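Local structure of 16S rRNA methylase (Uncultured bacterium, 7JLZ) at residues P113-N118 against F167-L172; I52-I57 against L101-L106; D95-I100 against S119-I124; E28-L31 against R37-Y40; L149-L154 against T175-L180. The protein probably methylates the N1 position of adenine 1408 in 16S ribosomal RNA of the 30S subunit, a modification linked to aminoglycoside resistance. All blocks are in the same frame, centred on the assembly; numbering follows the deposited sequence.

Contact 1: P113-N118 against F167-L172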
# COMPACT_ATOMS: atom_id res chain seq x y z
N PRO A 113 -9.78 -10.62 -13.58
CA PRO A 113 -9.34 -9.32 -13.06
C PRO A 113 -10.09 -8.17 -13.73
O PRO A 113 -10.31 -8.17 -14.94
CB PRO A 113 -7.84 -9.28 -13.40
CG PRO A 113 -7.48 -10.69 -13.79
CD PRO A 113 -8.72 -11.26 -14.37
N ASN A 114 -10.48 -7.20 -12.91
CA ASN A 114 -11.07 -5.96 -13.42
C ASN A 114 -9.90 -5.05 -13.81
O ASN A 114 -9.38 -4.29 -12.99
CB ASN A 114 -11.98 -5.32 -12.38
CG ASN A 114 -12.87 -4.23 -12.96
OD1 ASN A 114 -12.43 -3.43 -13.80
ND2 ASN A 114 -14.12 -4.18 -12.51
N TYR A 115 -9.49 -5.14 -15.08
CA TYR A 115 -8.30 -4.41 -15.52
C TYR A 115 -8.52 -2.91 -15.47
O TYR A 115 -7.61 -2.15 -15.12
CB TYR A 115 -7.90 -4.86 -16.92
CG TYR A 115 -7.37 -6.28 -16.94
CD1 TYR A 115 -6.21 -6.61 -16.24
CD2 TYR A 115 -8.02 -7.28 -17.65
CE1 TYR A 115 -5.72 -7.90 -16.24
CE2 TYR A 115 -7.54 -8.57 -17.66
CZ TYR A 115 -6.39 -8.88 -16.95
OH TYR A 115 -5.90 -10.17 -16.96
N GLU A 116 -9.73 -2.45 -15.82
CA GLU A 116 -10.07 -1.04 -15.65
C GLU A 116 -9.88 -0.62 -14.20
O GLU A 116 -9.33 0.46 -13.92
CB GLU A 116 -11.50 -0.78 -16.11
N LYS A 117 -10.30 -1.46 -13.25
CA LYS A 117 -10.09 -1.14 -11.84
C LYS A 117 -8.62 -1.21 -11.46
O LYS A 117 -8.10 -0.32 -10.78
CB LYS A 117 -10.91 -2.09 -10.95
CG LYS A 117 -12.32 -1.62 -10.66
CD LYS A 117 -12.91 -2.37 -9.47
CE LYS A 117 -14.40 -2.08 -9.32
NZ LYS A 117 -14.70 -0.62 -9.36
N ASN A 118 -7.92 -2.26 -11.90
CA ASN A 118 -6.54 -2.45 -11.47
C ASN A 118 -5.58 -1.44 -12.10
O ASN A 118 -4.44 -1.33 -11.63
CB ASN A 118 -6.08 -3.88 -11.77
CG ASN A 118 -6.82 -4.93 -10.93
OD1 ASN A 118 -7.34 -4.64 -9.85
ND2 ASN A 118 -6.86 -6.16 -11.44
N PHE A 167 0.73 -10.18 -13.56
CA PHE A 167 1.02 -8.80 -13.20
C PHE A 167 1.39 -7.94 -14.40
O PHE A 167 1.15 -6.73 -14.38
CB PHE A 167 2.13 -8.77 -12.15
CG PHE A 167 1.69 -9.28 -10.82
CD1 PHE A 167 0.88 -8.51 -10.01
CD2 PHE A 167 2.06 -10.54 -10.39
CE1 PHE A 167 0.46 -8.97 -8.77
CE2 PHE A 167 1.65 -11.01 -9.15
CZ PHE A 167 0.84 -10.23 -8.35
N GLU A 168 1.96 -8.53 -15.45
CA GLU A 168 2.20 -7.76 -16.66
C GLU A 168 0.89 -7.31 -17.29
O GLU A 168 0.84 -6.24 -17.91
CB GLU A 168 3.03 -8.59 -17.65
CG GLU A 168 4.49 -8.70 -17.23
CD GLU A 168 5.36 -9.37 -18.27
OE1 GLU A 168 4.86 -10.25 -19.00
OE2 GLU A 168 6.55 -9.00 -18.36
N LYS A 169 -0.18 -8.09 -17.10
CA LYS A 169 -1.50 -7.68 -17.55
C LYS A 169 -2.00 -6.45 -16.80
O LYS A 169 -3.00 -5.85 -17.23
CB LYS A 169 -2.49 -8.85 -17.40
CG LYS A 169 -2.33 -9.91 -18.49
CD LYS A 169 -3.25 -11.10 -18.26
CE LYS A 169 -3.35 -11.99 -19.50
NZ LYS A 169 -2.06 -12.63 -19.87
N ASN A 170 -1.33 -6.05 -15.72
CA ASN A 170 -1.63 -4.82 -15.00
C ASN A 170 -0.48 -3.81 -15.12
O ASN A 170 -0.33 -2.93 -14.27
CB ASN A 170 -1.96 -5.12 -13.54
CG ASN A 170 -3.11 -6.10 -13.38
OD1 ASN A 170 -4.26 -5.77 -13.65
ND2 ASN A 170 -2.80 -7.32 -12.96
N ASN A 171 0.35 -3.96 -16.15
CA ASN A 171 1.42 -3.03 -16.50
C ASN A 171 2.56 -3.04 -15.48
O ASN A 171 3.31 -2.07 -15.35
CB ASN A 171 0.90 -1.59 -16.69
CG ASN A 171 1.87 -0.71 -17.45
OD1 ASN A 171 2.46 -1.14 -18.44
ND2 ASN A 171 2.05 0.52 -16.98
N LEU A 172 2.74 -4.16 -14.78
CA LEU A 172 3.76 -4.29 -13.75
C LEU A 172 4.75 -5.35 -14.17
O LEU A 172 4.37 -6.49 -14.47
CB LEU A 172 3.14 -4.65 -12.40
CG LEU A 172 2.23 -3.56 -11.82
CD1 LEU A 172 1.50 -4.08 -10.59
CD2 LEU A 172 3.03 -2.30 -11.51
O HOH W 1 -2.04 -1.00 -13.17

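Contact 2: I52-I57 against L101-L106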
# COMPACT_ATOMS: atom_id res chain seq x y z
N ILE A 52 1.80 8.20 2.76
CA ILE A 52 0.38 8.49 2.66
C ILE A 52 -0.39 7.18 2.76
O ILE A 52 -0.29 6.34 1.87
CB ILE A 52 0.04 9.19 1.34
CG1 ILE A 52 0.93 10.42 1.18
CG2 ILE A 52 -1.44 9.51 1.30
CD1 ILE A 52 0.69 11.20 -0.13
N GLY A 53 -1.19 7.03 3.82
CA GLY A 53 -2.09 5.89 3.94
C GLY A 53 -3.48 6.25 3.45
O GLY A 53 -3.98 7.33 3.74
N ILE A 54 -4.11 5.32 2.72
CA ILE A 54 -5.46 5.53 2.19
C ILE A 54 -6.34 4.34 2.57
O ILE A 54 -6.05 3.20 2.18
CB ILE A 54 -5.45 5.71 0.66
CG1 ILE A 54 -4.41 6.76 0.27
CG2 ILE A 54 -6.84 6.11 0.16
CD1 ILE A 54 -4.24 6.91 -1.25
N GLU A 55 -7.42 4.61 3.30
CA GLU A 55 -8.39 3.60 3.70
C GLU A 55 -9.80 4.17 3.65
O GLU A 55 -9.99 5.39 3.76
CB GLU A 55 -8.11 3.06 5.11
CG GLU A 55 -6.75 2.38 5.22
CD GLU A 55 -6.64 1.10 4.40
OE1 GLU A 55 -7.66 0.41 4.21
OE2 GLU A 55 -5.51 0.81 3.93
N PRO A 56 -10.82 3.32 3.50
CA PRO A 56 -12.19 3.82 3.29
C PRO A 56 -12.96 4.19 4.54
O PRO A 56 -13.93 4.95 4.45
CB PRO A 56 -12.89 2.67 2.57
CG PRO A 56 -12.12 1.44 3.02
CD PRO A 56 -10.69 1.89 3.14
N ILE A 57 -12.63 3.63 5.70
CA ILE A 57 -13.44 3.82 6.90
C ILE A 57 -12.68 4.74 7.84
O ILE A 57 -11.52 4.47 8.16
CB ILE A 57 -13.79 2.47 7.55
CG1 ILE A 57 -14.65 1.64 6.60
CG2 ILE A 57 -14.49 2.66 8.91
CD1 ILE A 57 -14.79 0.19 6.99
N LEU A 101 -2.27 -6.53 0.47
CA LEU A 101 -3.60 -7.02 0.12
C LEU A 101 -4.26 -7.66 1.35
O LEU A 101 -3.58 -8.12 2.26
CB LEU A 101 -3.52 -8.00 -1.04
CG LEU A 101 -3.25 -7.34 -2.40
CD1 LEU A 101 -3.15 -8.38 -3.50
CD2 LEU A 101 -4.34 -6.34 -2.74
N PRO A 102 -5.59 -7.64 1.41
CA PRO A 102 -6.51 -7.03 0.45
C PRO A 102 -6.71 -5.53 0.67
O PRO A 102 -6.47 -5.00 1.75
CB PRO A 102 -7.82 -7.77 0.72
CG PRO A 102 -7.76 -8.07 2.18
CD PRO A 102 -6.32 -8.39 2.46
N TRP A 103 -7.13 -4.85 -0.40
CA TRP A 103 -7.56 -3.46 -0.32
C TRP A 103 -8.82 -3.38 -1.18
O TRP A 103 -8.79 -2.90 -2.31
CB TRP A 103 -6.48 -2.48 -0.77
CG TRP A 103 -6.74 -1.05 -0.38
CD1 TRP A 103 -6.77 -0.53 0.89
CD2 TRP A 103 -6.98 0.06 -1.26
NE1 TRP A 103 -7.01 0.82 0.84
CE2 TRP A 103 -7.15 1.21 -0.46
CE3 TRP A 103 -7.07 0.20 -2.65
CZ2 TRP A 103 -7.40 2.47 -1.00
CZ3 TRP A 103 -7.32 1.45 -3.19
CH2 TRP A 103 -7.48 2.57 -2.36
N GLY A 104 -9.92 -3.89 -0.64
CA GLY A 104 -11.18 -3.81 -1.36
C GLY A 104 -11.14 -4.67 -2.60
O GLY A 104 -10.72 -5.83 -2.57
N SER A 105 -11.57 -4.10 -3.72
CA SER A 105 -11.63 -4.82 -4.98
C SER A 105 -10.29 -4.89 -5.70
O SER A 105 -10.20 -5.55 -6.74
CB SER A 105 -12.66 -4.17 -5.90
OG SER A 105 -12.33 -2.80 -6.09
N LEU A 106 -9.25 -4.22 -5.19
CA LEU A 106 -7.99 -4.12 -5.92
C LEU A 106 -7.33 -5.49 -6.03
O LEU A 106 -7.04 -6.13 -5.01
CB LEU A 106 -7.06 -3.14 -5.21
CG LEU A 106 -5.80 -2.78 -6.00
CD1 LEU A 106 -6.17 -2.18 -7.36
CD2 LEU A 106 -4.92 -1.83 -5.21

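Contact 3: D95-I100 against S119-I124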
# COMPACT_ATOMS: atom_id res chain seq x y z
N ASP A 95 6.36 7.96 -5.75
CA ASP A 95 7.59 7.29 -6.13
C ASP A 95 7.55 5.81 -5.77
O ASP A 95 8.21 4.99 -6.43
CB ASP A 95 8.78 7.97 -5.45
CG ASP A 95 8.92 9.43 -5.84
OD1 ASP A 95 9.27 9.70 -7.01
OD2 ASP A 95 8.65 10.29 -4.97
N LYS A 96 6.80 5.46 -4.74
CA LYS A 96 6.61 4.07 -4.36
C LYS A 96 5.18 3.86 -3.91
O LYS A 96 4.61 4.70 -3.21
CB LYS A 96 7.57 3.64 -3.24
CG LYS A 96 7.44 2.14 -2.93
CD LYS A 96 8.28 1.68 -1.76
CE LYS A 96 8.15 0.17 -1.59
NZ LYS A 96 8.93 -0.34 -0.43
N LEU A 97 4.61 2.73 -4.33
CA LEU A 97 3.26 2.32 -3.96
C LEU A 97 3.38 0.95 -3.30
O LEU A 97 3.85 0.00 -3.94
CB LEU A 97 2.35 2.24 -5.18
CG LEU A 97 0.94 1.68 -4.96
CD1 LEU A 97 0.16 2.53 -3.97
CD2 LEU A 97 0.22 1.61 -6.31
N THR A 98 2.99 0.86 -2.04
CA THR A 98 2.99 -0.42 -1.34
C THR A 98 1.55 -0.86 -1.11
O THR A 98 0.73 -0.08 -0.60
CB THR A 98 3.78 -0.33 -0.03
OG1 THR A 98 5.15 -0.02 -0.35
CG2 THR A 98 3.75 -1.67 0.75
N ILE A 99 1.24 -2.10 -1.50
CA ILE A 99 -0.11 -2.63 -1.46
C ILE A 99 -0.07 -3.89 -0.60
O ILE A 99 0.48 -4.91 -1.02
CB ILE A 99 -0.65 -2.96 -2.86
CG1 ILE A 99 -0.55 -1.76 -3.80
CG2 ILE A 99 -2.09 -3.42 -2.74
CD1 ILE A 99 -0.87 -2.09 -5.25
N ILE A 100 -0.63 -3.81 0.61
CA ILE A 100 -0.72 -4.97 1.49
C ILE A 100 -2.13 -5.52 1.32
O ILE A 100 -3.09 -5.03 1.93
CB ILE A 100 -0.40 -4.61 2.94
CG1 ILE A 100 0.95 -3.90 3.00
CG2 ILE A 100 -0.43 -5.88 3.82
CD1 ILE A 100 1.27 -3.26 4.33
N SER A 119 -6.01 -0.71 -13.14
CA SER A 119 -5.20 0.35 -13.73
C SER A 119 -4.89 1.47 -12.75
O SER A 119 -4.04 2.32 -13.04
CB SER A 119 -5.90 0.93 -14.96
OG SER A 119 -6.93 1.82 -14.59
N LEU A 120 -5.57 1.51 -11.60
CA LEU A 120 -5.23 2.46 -10.55
C LEU A 120 -3.78 2.35 -10.14
O LEU A 120 -3.14 3.36 -9.83
CB LEU A 120 -6.15 2.23 -9.35
CG LEU A 120 -5.86 3.02 -8.07
CD1 LEU A 120 -6.14 4.49 -8.30
CD2 LEU A 120 -6.70 2.48 -6.93
N ILE A 121 -3.23 1.13 -10.14
CA ILE A 121 -1.87 0.91 -9.64
C ILE A 121 -0.86 1.70 -10.46
O ILE A 121 -0.04 2.45 -9.92
CB ILE A 121 -1.55 -0.60 -9.65
CG1 ILE A 121 -2.45 -1.32 -8.65
CG2 ILE A 121 -0.09 -0.85 -9.34
CD1 ILE A 121 -2.34 -2.83 -8.74
N SER A 122 -0.90 1.55 -11.78
CA SER A 122 0.06 2.27 -12.60
C SER A 122 -0.21 3.77 -12.58
O SER A 122 0.72 4.57 -12.70
CB SER A 122 0.02 1.75 -14.04
OG SER A 122 1.31 1.76 -14.60
N ASN A 123 -1.47 4.18 -12.40
CA ASN A 123 -1.79 5.60 -12.45
C ASN A 123 -1.49 6.33 -11.15
O ASN A 123 -1.36 7.55 -11.16
CB ASN A 123 -3.25 5.80 -12.86
CG ASN A 123 -3.46 5.61 -14.36
OD1 ASN A 123 -2.58 5.12 -15.06
ND2 ASN A 123 -4.61 6.01 -14.85
N ILE A 124 -1.38 5.61 -10.02
CA ILE A 124 -0.86 6.26 -8.83
C ILE A 124 0.64 6.55 -8.98
O ILE A 124 1.14 7.58 -8.49
CB ILE A 124 -1.14 5.37 -7.60
CG1 ILE A 124 -2.64 5.31 -7.30
CG2 ILE A 124 -0.35 5.85 -6.36
CD1 ILE A 124 -3.01 4.22 -6.27

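Contact 4: E28-L31 against R37-Y40. With SO4 (sulfate ion), chain E.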
# COMPACT_ATOMS: atom_id res chain seq x y z
N GLU A 28 5.57 8.13 -0.85
CA GLU A 28 5.13 6.75 -0.85
C GLU A 28 3.66 6.69 -0.47
O GLU A 28 3.23 7.32 0.51
CB GLU A 28 5.96 5.90 0.12
CG GLU A 28 5.42 4.46 0.23
CD GLU A 28 6.36 3.53 0.97
OE1 GLU A 28 7.59 3.74 0.90
OE2 GLU A 28 5.85 2.59 1.63
N VAL A 29 2.87 5.95 -1.24
CA VAL A 29 1.46 5.72 -0.95
C VAL A 29 1.31 4.29 -0.47
O VAL A 29 1.82 3.36 -1.12
CB VAL A 29 0.59 5.98 -2.19
CG1 VAL A 29 -0.85 5.53 -1.95
CG2 VAL A 29 0.67 7.48 -2.58
N ASP A 30 0.59 4.10 0.63
CA ASP A 30 0.48 2.81 1.32
C ASP A 30 -0.99 2.40 1.41
O ASP A 30 -1.79 3.08 2.06
CB ASP A 30 1.09 2.90 2.72
CG ASP A 30 2.56 3.17 2.67
OD1 ASP A 30 3.25 2.44 1.94
OD2 ASP A 30 3.03 4.11 3.33
N LEU A 31 -1.33 1.28 0.77
CA LEU A 31 -2.69 0.77 0.75
C LEU A 31 -2.76 -0.55 1.50
O LEU A 31 -1.82 -1.35 1.42
CB LEU A 31 -3.17 0.53 -0.69
CG LEU A 31 -2.93 1.66 -1.68
CD1 LEU A 31 -3.48 1.25 -3.03
CD2 LEU A 31 -3.61 2.91 -1.14
N ARG A 37 -0.69 1.70 10.85
CA ARG A 37 0.56 1.49 11.60
C ARG A 37 1.78 1.57 10.68
O ARG A 37 2.78 2.21 11.03
CB ARG A 37 0.51 0.13 12.31
CG ARG A 37 1.83 -0.31 12.94
CD ARG A 37 1.74 -1.76 13.38
NE ARG A 37 3.02 -2.30 13.88
CZ ARG A 37 3.40 -2.28 15.15
NH1 ARG A 37 2.63 -1.72 16.08
NH2 ARG A 37 4.57 -2.80 15.51
N TYR A 38 1.69 0.96 9.50
CA TYR A 38 2.80 0.93 8.56
C TYR A 38 3.24 2.34 8.18
O TYR A 38 4.44 2.63 8.06
CB TYR A 38 2.38 0.15 7.32
CG TYR A 38 3.47 -0.16 6.31
CD1 TYR A 38 4.31 -1.26 6.50
CD2 TYR A 38 3.64 0.59 5.16
CE1 TYR A 38 5.28 -1.58 5.60
CE2 TYR A 38 4.63 0.28 4.23
CZ TYR A 38 5.44 -0.81 4.47
OH TYR A 38 6.43 -1.15 3.57
N VAL A 39 2.26 3.23 8.00
CA VAL A 39 2.57 4.61 7.63
C VAL A 39 3.35 5.29 8.75
O VAL A 39 4.40 5.90 8.52
CB VAL A 39 1.27 5.37 7.31
CG1 VAL A 39 1.56 6.86 7.10
CG2 VAL A 39 0.60 4.75 6.07
N TYR A 40 2.84 5.18 9.98
CA TYR A 40 3.48 5.78 11.14
C TYR A 40 4.89 5.24 11.36
O TYR A 40 5.84 6.00 11.55
CB TYR A 40 2.60 5.52 12.37
CG TYR A 40 3.23 5.76 13.73
CD1 TYR A 40 3.19 7.02 14.32
CD2 TYR A 40 3.79 4.71 14.45
CE1 TYR A 40 3.75 7.22 15.59
CE2 TYR A 40 4.33 4.91 15.71
CZ TYR A 40 4.30 6.17 16.27
OH TYR A 40 4.84 6.36 17.52
S SO4 E . 4.55 -4.00 19.03
O1 SO4 E . 5.61 -3.71 19.96
O2 SO4 E . 3.56 -4.82 19.68
O3 SO4 E . 5.08 -4.72 17.91
O4 SO4 E . 3.95 -2.77 18.59
O HOH W 2 7.09 0.40 1.58

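Contact 5: L149-L154 against T175-L180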
# COMPACT_ATOMS: atom_id res chain seq x y z
N LEU A 149 -2.48 -17.70 -5.95
CA LEU A 149 -1.12 -17.94 -6.39
C LEU A 149 -0.45 -18.94 -5.45
O LEU A 149 -0.55 -18.82 -4.23
CB LEU A 149 -0.31 -16.64 -6.40
CG LEU A 149 -0.61 -15.64 -7.52
CD1 LEU A 149 0.11 -14.34 -7.24
CD2 LEU A 149 -0.19 -16.21 -8.87
N GLU A 150 0.23 -19.93 -6.03
CA GLU A 150 0.92 -20.97 -5.27
C GLU A 150 2.41 -20.64 -5.26
O GLU A 150 3.16 -21.04 -6.15
CB GLU A 150 0.63 -22.35 -5.86
CG GLU A 150 -0.75 -22.90 -5.53
CD GLU A 150 -0.79 -23.63 -4.19
OE1 GLU A 150 -1.20 -23.02 -3.18
OE2 GLU A 150 -0.41 -24.82 -4.16
N LEU A 151 2.84 -19.91 -4.23
CA LEU A 151 4.20 -19.38 -4.14
C LEU A 151 5.10 -20.13 -3.17
O LEU A 151 6.28 -19.80 -3.07
CB LEU A 151 4.14 -17.91 -3.73
CG LEU A 151 3.33 -17.03 -4.67
CD1 LEU A 151 3.16 -15.63 -4.10
CD2 LEU A 151 4.00 -16.97 -6.04
N GLU A 152 4.58 -21.16 -2.48
CA GLU A 152 5.34 -21.81 -1.41
C GLU A 152 6.62 -22.45 -1.94
O GLU A 152 7.67 -22.41 -1.29
CB GLU A 152 4.46 -22.87 -0.73
CG GLU A 152 3.16 -22.34 -0.09
CD GLU A 152 2.06 -22.01 -1.11
OE1 GLU A 152 1.87 -22.78 -2.07
OE2 GLU A 152 1.40 -20.96 -0.93
N ASN A 153 6.54 -23.07 -3.11
CA ASN A 153 7.65 -23.82 -3.69
C ASN A 153 7.88 -23.33 -5.11
O ASN A 153 7.80 -24.07 -6.09
CB ASN A 153 7.36 -25.31 -3.63
CG ASN A 153 7.22 -25.81 -2.21
OD1 ASN A 153 6.12 -25.87 -1.66
ND2 ASN A 153 8.34 -26.17 -1.60
N LEU A 154 8.20 -22.04 -5.21
CA LEU A 154 8.25 -21.35 -6.50
C LEU A 154 9.25 -22.02 -7.43
O LEU A 154 10.38 -22.33 -7.03
CB LEU A 154 8.61 -19.88 -6.28
CG LEU A 154 8.69 -19.09 -7.59
CD1 LEU A 154 7.30 -18.87 -8.16
CD2 LEU A 154 9.44 -17.78 -7.41
N THR A 175 10.37 -7.37 -10.54
CA THR A 175 11.80 -7.22 -10.33
C THR A 175 12.32 -7.97 -9.12
O THR A 175 13.52 -8.28 -9.08
CB THR A 175 12.18 -5.74 -10.19
OG1 THR A 175 11.58 -5.19 -9.01
CG2 THR A 175 11.73 -4.93 -11.41
N GLU A 176 11.48 -8.25 -8.13
CA GLU A 176 11.91 -8.93 -6.92
C GLU A 176 10.78 -9.79 -6.40
O GLU A 176 9.60 -9.42 -6.50
CB GLU A 176 12.35 -7.96 -5.82
CG GLU A 176 13.57 -7.12 -6.13
CD GLU A 176 14.15 -6.49 -4.89
OE1 GLU A 176 13.87 -7.00 -3.78
OE2 GLU A 176 14.89 -5.49 -5.01
N PHE A 177 11.15 -10.92 -5.79
CA PHE A 177 10.21 -11.78 -5.10
C PHE A 177 10.90 -12.35 -3.88
O PHE A 177 12.07 -12.73 -3.97
CB PHE A 177 9.72 -12.93 -5.98
CG PHE A 177 8.99 -14.02 -5.23
CD1 PHE A 177 7.63 -13.93 -5.01
CD2 PHE A 177 9.67 -15.13 -4.76
CE1 PHE A 177 6.96 -14.93 -4.32
CE2 PHE A 177 9.01 -16.13 -4.07
CZ PHE A 177 7.65 -16.02 -3.86
N GLY A 178 10.20 -12.44 -2.76
CA GLY A 178 10.81 -13.11 -1.62
C GLY A 178 9.84 -13.26 -0.46
O GLY A 178 8.72 -12.74 -0.48
N SER A 179 10.29 -14.00 0.54
CA SER A 179 9.50 -14.16 1.76
C SER A 179 9.65 -12.95 2.67
O SER A 179 10.70 -12.31 2.73
CB SER A 179 9.94 -15.42 2.52
OG SER A 179 9.84 -16.58 1.72
N LEU A 180 8.59 -12.66 3.41
CA LEU A 180 8.65 -11.68 4.48
C LEU A 180 9.21 -12.32 5.75
O LEU A 180 8.92 -13.47 6.05
CB LEU A 180 7.26 -11.11 4.76
CG LEU A 180 7.02 -9.60 4.67
CD1 LEU A 180 7.28 -9.11 3.27
CD2 LEU A 180 5.59 -9.26 5.09

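Contact 1: P113-N118 against F167-L172
Tyr-115 and Asn-118, one turn apart on the short helix 115-118, meet Lys-169 and Asn-170 at the C-terminal end of helix 156-168. The polar part is modest. Asn-118 ND2 reaches Asn-170 OD1 over 3.4 Å in a weak, bent hydrogen bond (140° at the hydrogen), with the two amide planes turned steeply across each other. Asparagine suits position 118 because its amide works at both ends: while ND2 turns to Asn-170, OD1 accepts from Leu-107 N, the stronger bond. A water makes a second link by donating to both backbone carbonyls, 2.9 Å from Asn-118 O and 2.8 Å from Asn-170 O.

Van der Waals contacts make up the rest. With CG beside its backbone N (chi1 -69°), Tyr-115 brings its ring to the other segment. Asn-170 OD1 lies at the edge of that ring, near its plane, 3.3 Å from Tyr-115 CD1, and also touches Asn-118 CB at 3.2 Å. Farther out, the lysine chain passes the phenol at a slant, Lys-169 CD 3.1 Å from Tyr-115 OH. Both residues suit this exposed rim, pairing apolar surface with a polar end.

Helix ends frame the whole. Asn-114 N-caps helix 115-118 through OD1, which accepts from Lys-117 N. On the other side a Schellman motif closes helix 156-168, with Leu-172 N bonded to Phe-167 O and Asn-171, at positive phi, as its C-prime residue.

Contact 2: I52-I57 against L101-L106
Glu-55, at the end of strand 49-55, is nearest to Trp-103 in the loop after strand 94-100, their CA atoms 8.2 Å apart, so side chains must span the gap. The strand order of the sheet is that of the Rossmann-like class I methyltransferases, and both segments lie where parallel strands of that fold run out into loops. A cis peptide precedes Pro-102, and a type II' turn follows from Trp-103 to Leu-106, closed by Leu-106 N donating to Trp-103 O. Gly-104 takes the positive phi that this turn requires at its second position.

The indole does the bridging. With CG opposite the backbone N (chi1 -166°), Trp-103 extends from the loop to the strand and also packs on Leu-31. Its benzene side meets Ile-54, where CZ2 lies 3.9 Å from CG2, a fitting apolar partner in a buried place. Its pyrrole edge meets the Glu-55 carboxylate, brought back by a bend at chi2 (-66°); CD lies in the indole plane, the carboxylate almost perpendicular to it. Glu-55 OE2 accepts from Gly-32 N, after strand 26-31, and OE1 from Gln-60 NE2. An acid at the end of this second strand commonly receives the ribose of S-adenosylmethionine in such enzymes, though no cofactor takes part in this contact. Tryptophan adds one polar hydrogen to its bulk: NE1 donates to Ile-54 O over 2.9 Å, bent to 132° and tilted from the carbonyl plane.

Contact 3: D95-I100 against S119-I124
Ile-124, which packs on Leu-97 across the contact, donates its N to Leu-120 O at 2.9 Å, a regular bond of helix 120-124. This helix lies in the connection between the parallel, adjacent strands 94-100 and 129-135, a beta-alpha-beta crossover of the Rossmann-like sheet, and it covers one face of that sheet. Strand 96-100 and the helix run roughly antiparallel, at 149°, with their axes 9.2 Å apart at closest, a spacing filled by branched aliphatic side chains.

Leu-97 and Ile-99, two residues apart on the strand, both point toward the helix. Leu-97 turns CD1 to Ile-124 CG2 at 4.1 Å and CD2 chiefly to Ile-121, whose CG2 is 3.9 Å away. Its side chain crosses each isoleucine at about a right angle, and the two-branched end of leucine is what allows it to touch both. CD2 also lies 3.7 Å from Ile-121 O. Ile-121 continues onto Cys-131 of the next strand. Its CG1, set opposite its own carbonyl carbon (chi1 -66°), is sent toward Ile-99 and leaves CG2 for Leu-97; Ile-121 CG1 lies 3.8 Å from Ile-99 CD1.

Contact 4: E28-L31 against R37-Y40
Tyr-38, in the first turn of helix 37-45, leans its ring edge against Asp-30 and Glu-28 of strand 26-31. From CB the ring is carried toward the strand, CG lying opposite the backbone N (chi1 -171°). The next atom along the near edge, CD2, lies 3.7 Å from Asp-30 CG. That carboxylate carbon sits in the plane of the ring while the carboxylate stands nearly perpendicular to it, 84° between planes. CE2 comes to 3.4 Å from Asp-30 OD1 and also touches Glu-28 OE2. The weakly positive C-H rim of an aromatic ring suits oxygen neighbours of this kind. At the tip, OH is hydrogen-bonded at 2.6 Å to a water that in turn donates to Glu-28 OE2, so phenol and acid are linked through solvent.

Val-39 lays CG2 by the Asp-30 side chain, 3.7 Å from OD2, an apolar cover that offers no donor. Arg-37 takes no part in the contact with the strand; its extended chain lets NH1 and NH2 both donate to O4 of a sulfate, probably from the crystallisation liquor, with NH1 3.0 Å from O4. Lys-186, Ser-190 and Thr-191 also bind this anion. Strand, helix and the following strand 49-55 form the first beta-alpha-beta unit of the Rossmann-like fold.

Glu-28 OE2, which also has a weak hydrogen bond with Thr-98 OG1, is only 2.6 Å from Asp-30 OD1. Two charged carboxylates so close would repel, so one of the acids probably carries a proton. Asp-30 OD2, buried with no partner in the model, would be consistent with a reduced charge on the pair.

Contact 5: L149-L154 against T175-L180
Purely apolar in its side-chain contacts, this meeting of Phe-177 with Leu-151 and Leu-154 lays the loop before helix 156-168 against strand 172-179, the outermost strand on one side of the mixed sheet. The phenyl ring projects from the strand toward the loop, and the two leucines approach it differently. Leu-151 comes to the rim: its CD1 lies near the ring plane, 3.9 Å from Phe-177 CE1, and its CB is 4.0 Å from CZ. Leu-154 instead brings CD2 in obliquely, 4.1 Å from the ring centroid and 30° off the normal, an off-centre CH-pi contact.

Within the Rossmann-like domain, the loop precedes and the strand follows helix 156-168 in the chain. A classic beta bulge precedes the phenylalanine, Thr-175 and Glu-176 both facing Lys-208 of the neighbouring antiparallel strand 205-211.

Leucine fits both loop places, its forked end offering methyls to the broad ring. In Leu-154, CG opposite the backbone N (chi1 180°) extends the side chain toward the phenyl. Leu-151 is the more deeply buried of the two and also touches Val-163 and Leu-135, while Phe-177 packs on Leu-207.

All five contacts belong to one Rossmann-like domain. Contacts 2, 3, 4 and 5 reach its seven-stranded sheet, and contact 1 joins helix ends at its border, where strand 172-179 begins. Along the chain, both segments of contact 4 come before those of contact 2; contact 2 alternates with contact 3, and contact 1 with both 3 and 5. The centres of contacts 2, 3 and 4 lie 11 to 12 Å apart, around the adjacent strands 49-55, 26-31 and 94-100. Contact 1 touches contact 3 through Asn-171 and Ser-122. Contact 5, about 20 Å from contact 3 between centres, lies by edge strand 172-179. The set thus spans the sheet from its probable cofactor-binding part to its outer antiparallel strands.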